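Decapping and exoribonuclease protein 1 (Kluyveromyces lactis, PDB 4GPS) removes NAD caps and other 5'-end caps from RNA with the help of a divalent metal cation, and also degrades RNA from its 5' end as an exoribonuclease. Local coordinates at residues Y74-T79 and N369-N374; K81-C86 and D375-I380; H183-I188 and H379-L384; S263-S268 and L320-D325. One frame throughout, in Å; residues are numbered along the deposited sequence.

Followed from the N terminus, residues 74-79 and 81-86 lie in the loop between strands 60-63 and 86-95, and both meet helix 370-393 nearly 290 residues later. Contact 1 uses the first turn of that helix and contact 2 the next, so their loops cross. Contact 3 joins helix 182-190 to the same helix, with His379 and Ile380 common to the second segments of contacts 2 and 3; its loop crosses that of contact 1. Contact 4, between strand 259-268 and the loop after helix 305-319, nests inside all three loops. It touches contact 2 where Thr84 N meets Ser268 O, and contact 3 where Leu320 packs on Ile185 and Ile186.

Contact 1 of 4, residues Y74-T79 and N369-N374; sequences YVVDKT and NPNVAN
Asn369 reaches across to the backbone of Tyr74 with a nearly linear hydrogen bond: ND2 lies 2.9 Å from Tyr74 O, with 169° at the hydrogen. The bond uses a lone pair in the carbonyl plane of Tyr74, and the acceptor sits only 4° out of the amide plane of Asn369, so both groups are well aligned for it. Beside this bond the Tyr74 ring offers its edge to Asn371. Ring atom CD2 lies 3.7 Å from Asn371 CG, near the plane of the ring, while the amide plane stands at a right angle to it. Val76 CG1 adds an apolar flank to the end of the Asn371 side chain.

The next shell explains why Asn369 is so placed. It is the N-cap of the helix that starts at Pro370, and its OD1 accepts from Asn371 N at 2.8 Å, again on an in-plane lone pair. With CG turned anti to the backbone N (chi1 -166°), the amide caps the helix with its oxygen and ties down the loop with its nitrogen. ND2 also donates to Val72 O, which extends the grip along the loop. Were Asn369 cut back to an alanine, Tyr74 O and Val72 O would probably lose this donor and Asn371 N its cap, weakening the tie between the loop and the start of the helix.

Outward, Val76 O is hydrogen-bonded to Tyr350 OH, and Pro370 packs on Tyr350 and Trp315. The contact thus pins the loop that precedes strand 86-95 to the N-terminal end of helix 370-393, next to helices 346-353 and 305-319.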
loop_
_atom_site.group_PDB
_atom_site.type_symbol
_atom_site.label_atom_id
_atom_site.label_comp_id
_atom_site.label_asym_id
_atom_site.label_seq_id
_atom_site.Cartn_x
_atom_site.Cartn_y
_atom_site.Cartn_z
ATOM N N TYR A 74 -15.016 2.997 17.656
ATOM C CA TYR A 74 -15.984 3.250 16.622
ATOM C C TYR A 74 -16.140 2.090 15.643
ATOM O O TYR A 74 -15.153 1.594 15.081
ATOM C CB TYR A 74 -15.539 4.486 15.870
ATOM C CG TYR A 74 -16.477 4.920 14.788
ATOM C CD1 TYR A 74 -17.682 5.540 15.094
ATOM C CD2 TYR A 74 -16.159 4.722 13.460
ATOM C CE1 TYR A 74 -18.555 5.951 14.086
ATOM C CE2 TYR A 74 -17.004 5.127 12.448
ATOM C CZ TYR A 74 -18.209 5.740 12.767
ATOM O OH TYR A 74 -19.061 6.117 11.758
ATOM N N VAL A 75 -17.381 1.673 15.407
ATOM C CA VAL A 75 -17.654 0.581 14.478
ATOM C C VAL A 75 -18.720 1.006 13.485
ATOM O O VAL A 75 -19.732 1.581 13.874
ATOM C CB VAL A 75 -18.159 -0.674 15.220
ATOM C CG1 VAL A 75 -18.450 -1.789 14.225
ATOM C CG2 VAL A 75 -17.131 -1.128 16.244
ATOM N N VAL A 76 -18.468 0.768 12.199
ATOM C CA VAL A 76 -19.420 1.055 11.111
ATOM C C VAL A 76 -19.250 -0.161 10.199
ATOM O O VAL A 76 -18.121 -0.604 9.938
ATOM C CB VAL A 76 -19.108 2.389 10.338
ATOM C CG1 VAL A 76 -17.800 2.287 9.575
ATOM C CG2 VAL A 76 -20.240 2.718 9.378
ATOM N N ASP A 77 -20.373 -0.711 9.750
ATOM C CA ASP A 77 -20.393 -1.912 8.918
ATOM C C ASP A 77 -19.704 -1.850 7.573
ATOM O O ASP A 77 -18.988 -2.783 7.211
ATOM C CB ASP A 77 -21.838 -2.394 8.698
ATOM C CG ASP A 77 -22.552 -2.686 10.003
ATOM O OD1 ASP A 77 -21.867 -3.066 10.993
ATOM O OD2 ASP A 77 -23.795 -2.550 10.037
ATOM N N LYS A 78 -19.954 -0.783 6.816
ATOM C CA LYS A 78 -19.351 -0.637 5.502
ATOM C C LYS A 78 -17.971 0.017 5.649
ATOM O O LYS A 78 -17.784 0.974 6.411
ATOM C CB LYS A 78 -20.236 0.222 4.582
ATOM C CG LYS A 78 -19.832 0.172 3.089
ATOM C CD LYS A 78 -20.804 0.930 2.181
ATOM C CE LYS A 78 -20.726 2.441 2.454
ATOM N NZ LYS A 78 -21.686 3.278 1.635
ATOM N N THR A 79 -17.006 -0.503 4.904
ATOM C CA THR A 79 -15.666 0.039 4.941
ATOM C C THR A 79 -15.636 1.459 4.332
ATOM O O THR A 79 -16.308 1.727 3.351
ATOM C CB THR A 79 -14.709 -0.880 4.158
ATOM O OG1 THR A 79 -13.402 -0.294 4.121
ATOM C CG2 THR A 79 -15.225 -1.104 2.730
ATOM N N ASN A 369 -7.762 0.879 14.514
ATOM C CA ASN A 369 -9.054 1.082 13.892
ATOM C C ASN A 369 -8.878 1.715 12.496
ATOM O O ASN A 369 -8.339 2.820 12.379
ATOM C CB ASN A 369 -9.905 1.995 14.793
ATOM C CG ASN A 369 -11.370 2.004 14.402
ATOM O OD1 ASN A 369 -11.729 2.167 13.230
ATOM N ND2 ASN A 369 -12.231 1.844 15.392
ATOM N N PRO A 370 -9.355 1.038 11.431
ATOM C CA PRO A 370 -9.226 1.593 10.079
ATOM C C PRO A 370 -9.865 2.984 9.970
ATOM O O PRO A 370 -9.475 3.781 9.113
ATOM C CB PRO A 370 -9.962 0.595 9.196
ATOM C CG PRO A 370 -10.118 -0.615 10.049
ATOM C CD PRO A 370 -10.215 -0.150 11.443
ATOM N N ASN A 371 -10.847 3.276 10.825
ATOM C CA ASN A 371 -11.514 4.572 10.757
ATOM C C ASN A 371 -10.639 5.671 11.313
ATOM O O ASN A 371 -10.623 6.789 10.793
ATOM C CB ASN A 371 -12.855 4.521 11.463
ATOM C CG ASN A 371 -13.823 3.596 10.767
ATOM O OD1 ASN A 371 -14.092 2.478 11.246
ATOM N ND2 ASN A 371 -14.347 4.041 9.622
ATOM N N VAL A 372 -9.886 5.354 12.358
ATOM C CA VAL A 372 -8.956 6.323 12.912
ATOM C C VAL A 372 -7.819 6.499 11.880
ATOM O O VAL A 372 -7.372 7.608 11.647
ATOM C CB VAL A 372 -8.424 5.819 14.267
ATOM C CG1 VAL A 372 -7.279 6.685 14.759
ATOM C CG2 VAL A 372 -9.581 5.824 15.264
ATOM N N ALA A 373 -7.365 5.412 11.248
ATOM C CA ALA A 373 -6.308 5.538 10.223
ATOM C C ALA A 373 -6.813 6.521 9.140
ATOM O O ALA A 373 -6.084 7.409 8.692
ATOM C CB ALA A 373 -5.984 4.170 9.594
ATOM N N ASN A 374 -8.075 6.366 8.741
ATOM C CA ASN A 374 -8.677 7.254 7.760
ATOM C C ASN A 374 -8.675 8.714 8.264
ATOM O O ASN A 374 -8.360 9.627 7.516
ATOM C CB ASN A 374 -10.095 6.784 7.466
ATOM C CG ASN A 374 -10.743 7.587 6.393
ATOM O OD1 ASN A 374 -10.132 7.860 5.381
ATOM N ND2 ASN A 374 -11.987 7.982 6.606
#

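Contact 2 of 4, residues K81-C86 and D375-I380; sequences KLLTDC and DWFQHI
Phe377 meets Leu82 and Leu83 because its CG stands anti to the backbone N (chi1 175°), which swings the ring off helix 370-393 toward the loop. In Leu82, CG lies opposite the carbonyl carbon (chi1 -65°), which lets CD2 come to 4.2 Å from Phe377 CD1. The leading edge of Phe377 does the touching: CE1 is 3.9 Å from Leu82 CB, and CZ is 4.0 Å from Leu83 CD2, whose side chain crosses the ring's at about a right angle. Leu82 O also comes to the edge of the ring, in its plane, 3.3 Å from CE1. This carbonyl faces the weakly positive C-H rim and not the electron-rich face.

The same oxygen has a stronger partner in a water, which donates to it over 2.8 Å and likewise lies in plane at the ring edge. The water's approach to Gln378 NE2 is too short to be reliable, so a bridge to that amide is doubtful; its firm partner is Leu269 O.

With a serine in place of Phe377, a gap would probably open beside Leu82 CB and Leu83 CD2, which would lose the ring edge they pack on.

Around the contact, Phe377 also packs on Ile189 of helix 182-190 and Leu275 of strand 273-285, while Leu82 rests on Trp315 and Ile316 of helix 305-319. Leu83 shares Leu275, and Thr84 pairs with Ser268, where the loop runs into strand 86-95.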
loop_
_atom_site.group_PDB
_atom_site.type_symbol
_atom_site.label_atom_id
_atom_site.label_comp_id
_atom_site.label_asym_id
_atom_site.label_seq_id
_atom_site.Cartn_x
_atom_site.Cartn_y
_atom_site.Cartn_z
ATOM N N LYS A 81 -13.844 4.728 2.378
ATOM C CA LYS A 81 -12.895 4.749 1.261
ATOM C C LYS A 81 -11.834 5.806 1.593
ATOM O O LYS A 81 -12.167 6.863 2.114
ATOM C CB LYS A 81 -13.604 5.073 -0.059
ATOM C CG LYS A 81 -14.103 3.833 -0.801
ATOM C CD LYS A 81 -14.682 4.226 -2.172
ATOM C CE LYS A 81 -15.615 3.143 -2.769
ATOM N NZ LYS A 81 -14.891 1.902 -3.219
ATOM N N LEU A 82 -10.564 5.513 1.333
ATOM C CA LEU A 82 -9.529 6.488 1.637
ATOM C C LEU A 82 -9.514 7.584 0.582
ATOM O O LEU A 82 -9.352 8.768 0.898
ATOM C CB LEU A 82 -8.167 5.810 1.733
ATOM C CG LEU A 82 -8.060 4.819 2.896
ATOM C CD1 LEU A 82 -6.697 4.123 2.858
ATOM C CD2 LEU A 82 -8.273 5.548 4.241
ATOM N N LEU A 83 -9.724 7.191 -0.667
ATOM C CA LEU A 83 -9.730 8.135 -1.787
ATOM C C LEU A 83 -11.077 8.119 -2.481
ATOM O O LEU A 83 -11.783 7.124 -2.438
ATOM C CB LEU A 83 -8.627 7.758 -2.789
ATOM C CG LEU A 83 -7.204 7.898 -2.234
ATOM C CD1 LEU A 83 -6.199 7.281 -3.202
ATOM C CD2 LEU A 83 -6.909 9.404 -1.959
ATOM N N THR A 84 -11.459 9.231 -3.092
ATOM C CA THR A 84 -12.725 9.274 -3.821
ATOM C C THR A 84 -12.410 9.434 -5.320
ATOM O O THR A 84 -11.425 10.069 -5.691
ATOM C CB THR A 84 -13.641 10.423 -3.290
ATOM O OG1 THR A 84 -12.891 11.629 -3.178
ATOM C CG2 THR A 84 -14.146 10.105 -1.899
ATOM N N ASP A 85 -13.231 8.836 -6.178
ATOM C CA ASP A 85 -13.037 8.900 -7.635
ATOM C C ASP A 85 -11.701 8.289 -7.981
ATOM O O ASP A 85 -11.001 8.740 -8.861
ATOM C CB ASP A 85 -13.079 10.344 -8.175
ATOM C CG ASP A 85 -14.459 11.006 -8.008
ATOM O OD1 ASP A 85 -15.491 10.275 -7.901
ATOM O OD2 ASP A 85 -14.504 12.265 -7.995
ATOM N N CYS A 86 -11.348 7.235 -7.283
ATOM C CA CYS A 86 -10.076 6.623 -7.537
ATOM C C CYS A 86 -10.075 5.805 -8.826
ATOM O O CYS A 86 -10.943 4.964 -9.014
ATOM C CB CYS A 86 -9.721 5.739 -6.353
ATOM S SG CYS A 86 -7.998 5.435 -6.311
ATOM N N ASP A 375 -9.002 8.945 9.534
ATOM C CA ASP A 375 -9.005 10.317 10.060
ATOM C C ASP A 375 -7.593 10.891 10.056
ATOM O O ASP A 375 -7.380 12.055 9.658
ATOM C CB ASP A 375 -9.563 10.381 11.490
ATOM C CG ASP A 375 -11.058 10.092 11.564
ATOM O OD1 ASP A 375 -11.813 10.358 10.587
ATOM O OD2 ASP A 375 -11.480 9.603 12.630
ATOM N N TRP A 376 -6.629 10.071 10.498
ATOM C CA TRP A 376 -5.222 10.458 10.535
ATOM C C TRP A 376 -4.757 10.839 9.118
ATOM O O TRP A 376 -4.055 11.841 8.926
ATOM C CB TRP A 376 -4.379 9.294 11.033
ATOM C CG TRP A 376 -2.920 9.494 10.783
ATOM C CD1 TRP A 376 -2.146 8.807 9.897
ATOM C CD2 TRP A 376 -2.048 10.452 11.422
ATOM N NE1 TRP A 376 -0.857 9.268 9.941
ATOM C CE2 TRP A 376 -0.764 10.277 10.864
ATOM C CE3 TRP A 376 -2.233 11.441 12.407
ATOM C CZ2 TRP A 376 0.342 11.052 11.259
ATOM C CZ3 TRP A 376 -1.137 12.208 12.794
ATOM C CH2 TRP A 376 0.135 12.008 12.218
ATOM N N PHE A 377 -5.148 9.999 8.151
ATOM C CA PHE A 377 -4.843 10.185 6.745
ATOM C C PHE A 377 -5.253 11.595 6.279
ATOM O O PHE A 377 -4.447 12.320 5.693
ATOM C CB PHE A 377 -5.594 9.127 5.925
ATOM C CG PHE A 377 -5.450 9.282 4.444
ATOM C CD1 PHE A 377 -6.568 9.285 3.630
ATOM C CD2 PHE A 377 -4.188 9.300 3.849
ATOM C CE1 PHE A 377 -6.433 9.277 2.238
ATOM C CE2 PHE A 377 -4.038 9.295 2.467
ATOM C CZ PHE A 377 -5.161 9.275 1.661
ATOM N N GLN A 378 -6.518 11.940 6.526
ATOM C CA GLN A 378 -7.094 13.241 6.179
ATOM C C GLN A 378 -6.322 14.355 6.845
ATOM O O GLN A 378 -6.108 15.406 6.229
ATOM C CB GLN A 378 -8.553 13.339 6.656
ATOM C CG GLN A 378 -9.571 12.588 5.779
ATOM C CD GLN A 378 -9.624 13.142 4.352
ATOM O OE1 GLN A 378 -9.599 14.362 4.154
ATOM N NE2 GLN A 378 -9.709 12.251 3.357
ATOM N N HIS A 379 -5.911 14.119 8.097
ATOM C CA HIS A 379 -5.178 15.124 8.870
ATOM C C HIS A 379 -3.759 15.470 8.421
ATOM O O HIS A 379 -3.543 16.608 7.996
ATOM C CB HIS A 379 -5.129 14.762 10.367
ATOM C CG HIS A 379 -4.485 15.818 11.219
ATOM N ND1 HIS A 379 -5.142 16.963 11.614
ATOM C CD2 HIS A 379 -3.230 15.919 11.722
ATOM C CE1 HIS A 379 -4.323 17.722 12.324
ATOM N NE2 HIS A 379 -3.158 17.111 12.406
ATOM N N ILE A 380 -2.798 14.537 8.511
ATOM C CA ILE A 380 -1.408 14.875 8.140
ATOM C C ILE A 380 -1.258 15.257 6.718
ATOM O O ILE A 380 -0.357 16.025 6.414
ATOM C CB ILE A 380 -0.308 13.759 8.335
ATOM C CG1 ILE A 380 -0.965 12.421 8.512
ATOM C CG2 ILE A 380 0.736 14.178 9.382
ATOM C CD1 ILE A 380 -1.245 11.831 7.206
HETATM O O HOH W 1 -10.148 9.815 3.395
#

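Contact 3 of 4, residues H183-I188 and H379-L384; sequences HHIIDI and HIFQVL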
loop_
_atom_site.group_PDB
_atom_site.type_symbol
_atom_site.label_atom_id
_atom_site.label_comp_id
_atom_site.label_asym_id
_atom_site.label_seq_id
_atom_site.Cartn_x
_atom_site.Cartn_y
_atom_site.Cartn_z
ATOM N N HIS A 183 3.865 2.397 -1.246
ATOM C CA HIS A 183 4.555 2.073 -0.003
ATOM C C HIS A 183 4.671 3.275 0.944
ATOM O O HIS A 183 4.464 3.138 2.144
ATOM C CB HIS A 183 5.965 1.527 -0.310
ATOM C CG HIS A 183 6.552 0.733 0.807
ATOM N ND1 HIS A 183 6.288 -0.611 0.984
ATOM C CD2 HIS A 183 7.317 1.106 1.865
ATOM C CE1 HIS A 183 6.860 -1.031 2.102
ATOM N NE2 HIS A 183 7.490 -0.010 2.657
ATOM N N HIS A 184 5.011 4.451 0.422
ATOM C CA HIS A 184 5.161 5.617 1.293
ATOM C C HIS A 184 3.856 6.204 1.764
ATOM O O HIS A 184 3.827 6.827 2.824
ATOM C CB HIS A 184 5.987 6.714 0.637
ATOM C CG HIS A 184 7.334 6.256 0.199
ATOM N ND1 HIS A 184 8.140 5.467 0.994
ATOM C CD2 HIS A 184 7.991 6.412 -0.973
ATOM C CE1 HIS A 184 9.233 5.148 0.324
ATOM N NE2 HIS A 184 9.166 5.707 -0.872
ATOM N N ILE A 185 2.781 6.033 0.988
ATOM C CA ILE A 185 1.511 6.555 1.434
ATOM C C ILE A 185 1.110 5.613 2.577
ATOM O O ILE A 185 0.721 6.047 3.652
ATOM C CB ILE A 185 0.442 6.583 0.296
ATOM C CG1 ILE A 185 0.915 7.465 -0.883
ATOM C CG2 ILE A 185 -0.829 7.173 0.834
ATOM C CD1 ILE A 185 1.299 8.873 -0.440
ATOM N N ILE A 186 1.242 4.319 2.370
ATOM C CA ILE A 186 0.923 3.417 3.445
ATOM C C ILE A 186 1.756 3.783 4.711
ATOM O O ILE A 186 1.195 3.879 5.814
ATOM C CB ILE A 186 1.175 1.941 3.029
ATOM C CG1 ILE A 186 0.177 1.541 1.954
ATOM C CG2 ILE A 186 1.012 0.989 4.232
ATOM C CD1 ILE A 186 0.658 0.385 1.104
ATOM N N ASP A 187 3.067 4.015 4.566
ATOM C CA ASP A 187 3.898 4.331 5.735
ATOM C C ASP A 187 3.367 5.538 6.504
ATOM O O ASP A 187 3.338 5.532 7.730
ATOM C CB ASP A 187 5.372 4.648 5.380
ATOM C CG ASP A 187 6.162 3.435 4.877
ATOM O OD1 ASP A 187 5.943 2.295 5.365
ATOM O OD2 ASP A 187 7.027 3.645 3.984
ATOM N N ILE A 188 2.982 6.581 5.778
ATOM C CA ILE A 188 2.488 7.777 6.402
ATOM C C ILE A 188 1.176 7.527 7.137
ATOM O O ILE A 188 0.991 8.044 8.221
ATOM C CB ILE A 188 2.276 8.880 5.363
ATOM C CG1 ILE A 188 3.631 9.375 4.870
ATOM C CG2 ILE A 188 1.396 10.005 5.963
ATOM C CD1 ILE A 188 3.582 10.012 3.478
ATOM N N HIS A 379 -5.911 14.119 8.097
ATOM C CA HIS A 379 -5.178 15.124 8.870
ATOM C C HIS A 379 -3.759 15.470 8.421
ATOM O O HIS A 379 -3.543 16.608 7.996
ATOM C CB HIS A 379 -5.129 14.762 10.367
ATOM C CG HIS A 379 -4.485 15.818 11.219
ATOM N ND1 HIS A 379 -5.142 16.963 11.614
ATOM C CD2 HIS A 379 -3.230 15.919 11.722
ATOM C CE1 HIS A 379 -4.323 17.722 12.324
ATOM N NE2 HIS A 379 -3.158 17.111 12.406
ATOM N N ILE A 380 -2.798 14.537 8.511
ATOM C CA ILE A 380 -1.408 14.875 8.140
ATOM C C ILE A 380 -1.258 15.257 6.718
ATOM O O ILE A 380 -0.357 16.025 6.414
ATOM C CB ILE A 380 -0.308 13.759 8.335
ATOM C CG1 ILE A 380 -0.965 12.421 8.512
ATOM C CG2 ILE A 380 0.736 14.178 9.382
ATOM C CD1 ILE A 380 -1.245 11.831 7.206
ATOM N N PHE A 381 -2.082 14.725 5.817
ATOM C CA PHE A 381 -1.869 15.182 4.460
ATOM C C PHE A 381 -2.191 16.661 4.289
ATOM O O PHE A 381 -1.500 17.352 3.559
ATOM C CB PHE A 381 -2.578 14.288 3.444
ATOM C CG PHE A 381 -1.732 13.136 3.006
ATOM C CD1 PHE A 381 -0.777 13.305 2.019
ATOM C CD2 PHE A 381 -1.854 11.888 3.619
ATOM C CE1 PHE A 381 0.047 12.239 1.638
ATOM C CE2 PHE A 381 -1.048 10.837 3.256
ATOM C CZ PHE A 381 -0.090 11.002 2.261
ATOM N N GLN A 382 -3.188 17.156 5.014
ATOM C CA GLN A 382 -3.545 18.561 4.937
ATOM C C GLN A 382 -2.439 19.336 5.648
ATOM O O GLN A 382 -1.974 20.371 5.175
ATOM C CB GLN A 382 -4.899 18.809 5.617
ATOM C CG GLN A 382 -5.431 20.241 5.490
ATOM C CD GLN A 382 -5.621 20.674 4.038
ATOM O OE1 GLN A 382 -5.863 19.846 3.168
ATOM N NE2 GLN A 382 -5.514 21.978 3.780
ATOM N N VAL A 383 -1.989 18.823 6.784
ATOM C CA VAL A 383 -0.917 19.491 7.502
ATOM C C VAL A 383 0.354 19.539 6.613
ATOM O O VAL A 383 0.964 20.609 6.443
ATOM C CB VAL A 383 -0.670 18.773 8.857
ATOM C CG1 VAL A 383 0.601 19.280 9.511
ATOM C CG2 VAL A 383 -1.882 18.991 9.779
ATOM N N LEU A 384 0.728 18.402 6.022
ATOM C CA LEU A 384 1.905 18.334 5.147
ATOM C C LEU A 384 1.815 19.266 3.925
ATOM O O LEU A 384 2.798 19.915 3.555
ATOM C CB LEU A 384 2.135 16.903 4.649
ATOM C CG LEU A 384 2.644 15.901 5.673
ATOM C CD1 LEU A 384 2.484 14.495 5.158
ATOM C CD2 LEU A 384 4.103 16.198 5.992
#
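Phe381 projects from helix 370-393 as a bump received between Ile185 and Ile188, which stand one turn apart on helix 182-190. The end of the ring enters this hollow: CZ lies 3.7 Å from Ile185 CD1 on one wall, and CE2 lies 3.7 Å from Ile188 CG2 on the other. Both methyls approach obliquely, and the two isoleucine side chains cross that of the phenylalanine at about a right angle. Ile188 uses both branches. Its CG2, anti to the backbone N, points into the angle between Phe381 and Ile380, while CD1 of the other branch closes on Phe381 CZ at 4.0 Å. Ile188 CG2 is thus itself a bump set between two neighbours of the opposite helix. Its approach to Ile380 CD1 is tight, but the torsions of Ile380 are unusual and the exact distance is doubtful.

The axes of the short helical segments stay 11.9 Å apart and run at 107° to one another, nearly perpendicular. At that spacing the contact is made by side chains alone, the phenyl ring providing much of the reach.

Leu198 and Leu200 of strand 198-204 pack on Ile188, Leu275 and Ile277 of strand 273-285 on Ile185, and Phe178 meets the Phe381 ring edge to face. Chemically the join is purely apolar, with no hydrogen bond between the two segments; its strength should come from shape fit and exclusion of water, with Trp376 NE1 bonding Ile188 O as a nearby polar tie.

Contact 4 of 4, residues S263-S268 and L320-D325; sequences SIVHGS and LLPKSD
Val265 directs its CB toward the loop 320-325, and each atom from there outward finds a partner. CB itself lies 4.1 Å from Pro322 CD. Beyond it the side chain forks. CG1, set anti to the carbonyl carbon (chi1 -55°), makes the closest approach, 3.5 Å from the same Pro322 CD, and it also lies 4.0 Å from Pro322 CG, so it packs against the CD-CG part of the proline ring. CG1 also comes to 4.2 Å from Leu321 CD2, on the same loop-facing side. The second methyl, CG2, lies between the backbone N and the carbonyl carbon and comes to 4.0 Å from Leu320 O, a loose contact with the backbone. Three consecutive loop residues therefore meet one valine from the loop side, Pro322 making the nearest touch.

In strand 259-268 the neighbours Ile264 and His266 point their CB atoms away from the loop, and both side chains touch Val89 of strand 86-95, so Val265 alone carries the contact. Its backbone pairs with Ile277 of strand 273-285, which anchors Val265 in the sheet. Pro322 packs on Cys86 as well.

Leu321 also touches Glu293, which binds the divalent metal cation, and Ser324 OG makes a weak hydrogen bond to Glu293 OE2. The contact itself is apolar, without a hydrogen bond or charge; it holds by van der Waals packing alone, and Leu321 is the residue that links this packing to the metal ligand.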
loop_
_atom_site.group_PDB
_atom_site.type_symbol
_atom_site.label_atom_id
_atom_site.label_comp_id
_atom_site.label_asym_id
_atom_site.label_seq_id
_atom_site.Cartn_x
_atom_site.Cartn_y
_atom_site.Cartn_z
ATOM N N SER A 263 0.458 -0.400 -11.515
ATOM C CA SER A 263 -0.782 0.276 -11.818
ATOM C C SER A 263 -0.572 1.680 -11.283
ATOM O O SER A 263 -0.118 1.849 -10.163
ATOM C CB SER A 263 -1.939 -0.387 -11.085
ATOM O OG SER A 263 -3.148 0.347 -11.220
ATOM N N ILE A 264 -0.856 2.684 -12.098
ATOM C CA ILE A 264 -0.713 4.051 -11.659
ATOM C C ILE A 264 -2.132 4.537 -11.419
ATOM O O ILE A 264 -2.922 4.586 -12.357
ATOM C CB ILE A 264 -0.023 4.918 -12.708
ATOM C CG1 ILE A 264 1.501 4.741 -12.676
ATOM C CG2 ILE A 264 -0.159 6.365 -12.293
ATOM C CD1 ILE A 264 2.024 3.414 -12.775
ATOM N N VAL A 265 -2.466 4.871 -10.166
ATOM C CA VAL A 265 -3.823 5.318 -9.853
ATOM C C VAL A 265 -3.912 6.772 -9.385
ATOM O O VAL A 265 -2.952 7.323 -8.837
ATOM C CB VAL A 265 -4.510 4.389 -8.794
ATOM C CG1 VAL A 265 -4.501 2.886 -9.279
ATOM C CG2 VAL A 265 -3.827 4.527 -7.485
ATOM N N HIS A 266 -5.072 7.386 -9.621
ATOM C CA HIS A 266 -5.312 8.768 -9.233
ATOM C C HIS A 266 -6.575 8.825 -8.386
ATOM O O HIS A 266 -7.573 8.151 -8.660
ATOM C CB HIS A 266 -5.443 9.663 -10.483
ATOM C CG HIS A 266 -5.665 11.116 -10.188
ATOM N ND1 HIS A 266 -6.911 11.649 -9.945
ATOM C CD2 HIS A 266 -4.797 12.155 -10.122
ATOM C CE1 HIS A 266 -6.808 12.951 -9.746
ATOM N NE2 HIS A 266 -5.533 13.283 -9.850
ATOM N N GLY A 267 -6.527 9.640 -7.348
ATOM C CA GLY A 267 -7.664 9.724 -6.474
ATOM C C GLY A 267 -7.667 11.019 -5.722
ATOM O O GLY A 267 -6.645 11.690 -5.589
ATOM N N SER A 268 -8.838 11.360 -5.209
ATOM C CA SER A 268 -9.012 12.606 -4.489
ATOM C C SER A 268 -9.046 12.308 -3.003
ATOM O O SER A 268 -9.692 11.353 -2.556
ATOM C CB SER A 268 -10.316 13.272 -4.937
ATOM O OG SER A 268 -10.435 14.552 -4.376
ATOM N N LEU A 320 -6.448 1.717 -1.051
ATOM C CA LEU A 320 -5.937 2.850 -1.840
ATOM C C LEU A 320 -6.118 2.642 -3.365
ATOM O O LEU A 320 -5.831 3.536 -4.170
ATOM C CB LEU A 320 -4.445 3.089 -1.539
ATOM C CG LEU A 320 -4.090 3.772 -0.225
ATOM C CD1 LEU A 320 -2.678 3.450 0.021
ATOM C CD2 LEU A 320 -4.337 5.303 -0.264
ATOM N N LEU A 321 -6.579 1.470 -3.767
ATOM C CA LEU A 321 -6.781 1.190 -5.189
ATOM C C LEU A 321 -8.256 1.207 -5.558
ATOM O O LEU A 321 -9.140 1.092 -4.700
ATOM C CB LEU A 321 -6.228 -0.188 -5.555
ATOM C CG LEU A 321 -4.779 -0.425 -5.147
ATOM C CD1 LEU A 321 -4.420 -1.870 -5.405
ATOM C CD2 LEU A 321 -3.881 0.509 -5.930
ATOM N N PRO A 322 -8.541 1.368 -6.848
ATOM C CA PRO A 322 -9.909 1.390 -7.373
ATOM C C PRO A 322 -10.607 0.018 -7.173
ATOM O O PRO A 322 -11.680 -0.063 -6.578
ATOM C CB PRO A 322 -9.700 1.690 -8.846
ATOM C CG PRO A 322 -8.425 2.458 -8.873
ATOM C CD PRO A 322 -7.567 1.818 -7.858
ATOM N N LYS A 323 -9.985 -1.050 -7.668
ATOM C CA LYS A 323 -10.552 -2.410 -7.602
ATOM C C LYS A 323 -9.396 -3.320 -7.229
ATOM O O LYS A 323 -8.341 -3.234 -7.837
ATOM C CB LYS A 323 -11.064 -2.865 -8.991
ATOM C CG LYS A 323 -9.864 -3.224 -9.992
ATOM C CD LYS A 323 -10.217 -3.553 -11.484
ATOM C CE LYS A 323 -8.915 -3.767 -12.323
ATOM N NZ LYS A 323 -9.109 -4.214 -13.760
ATOM N N SER A 324 -9.569 -4.213 -6.271
ATOM C CA SER A 324 -8.451 -5.082 -5.916
ATOM C C SER A 324 -8.849 -6.064 -4.856
ATOM O O SER A 324 -9.470 -5.699 -3.872
ATOM C CB SER A 324 -7.283 -4.243 -5.405
ATOM O OG SER A 324 -6.270 -5.057 -4.884
ATOM N N ASP A 325 -8.518 -7.326 -5.053
ATOM C CA ASP A 325 -8.841 -8.322 -4.040
ATOM C C ASP A 325 -7.559 -8.845 -3.430
ATOM O O ASP A 325 -6.462 -8.635 -3.969
ATOM C CB ASP A 325 -9.648 -9.483 -4.632
ATOM C CG ASP A 325 -11.096 -9.103 -4.898
ATOM O OD1 ASP A 325 -11.589 -8.129 -4.285
ATOM O OD2 ASP A 325 -11.754 -9.784 -5.708
#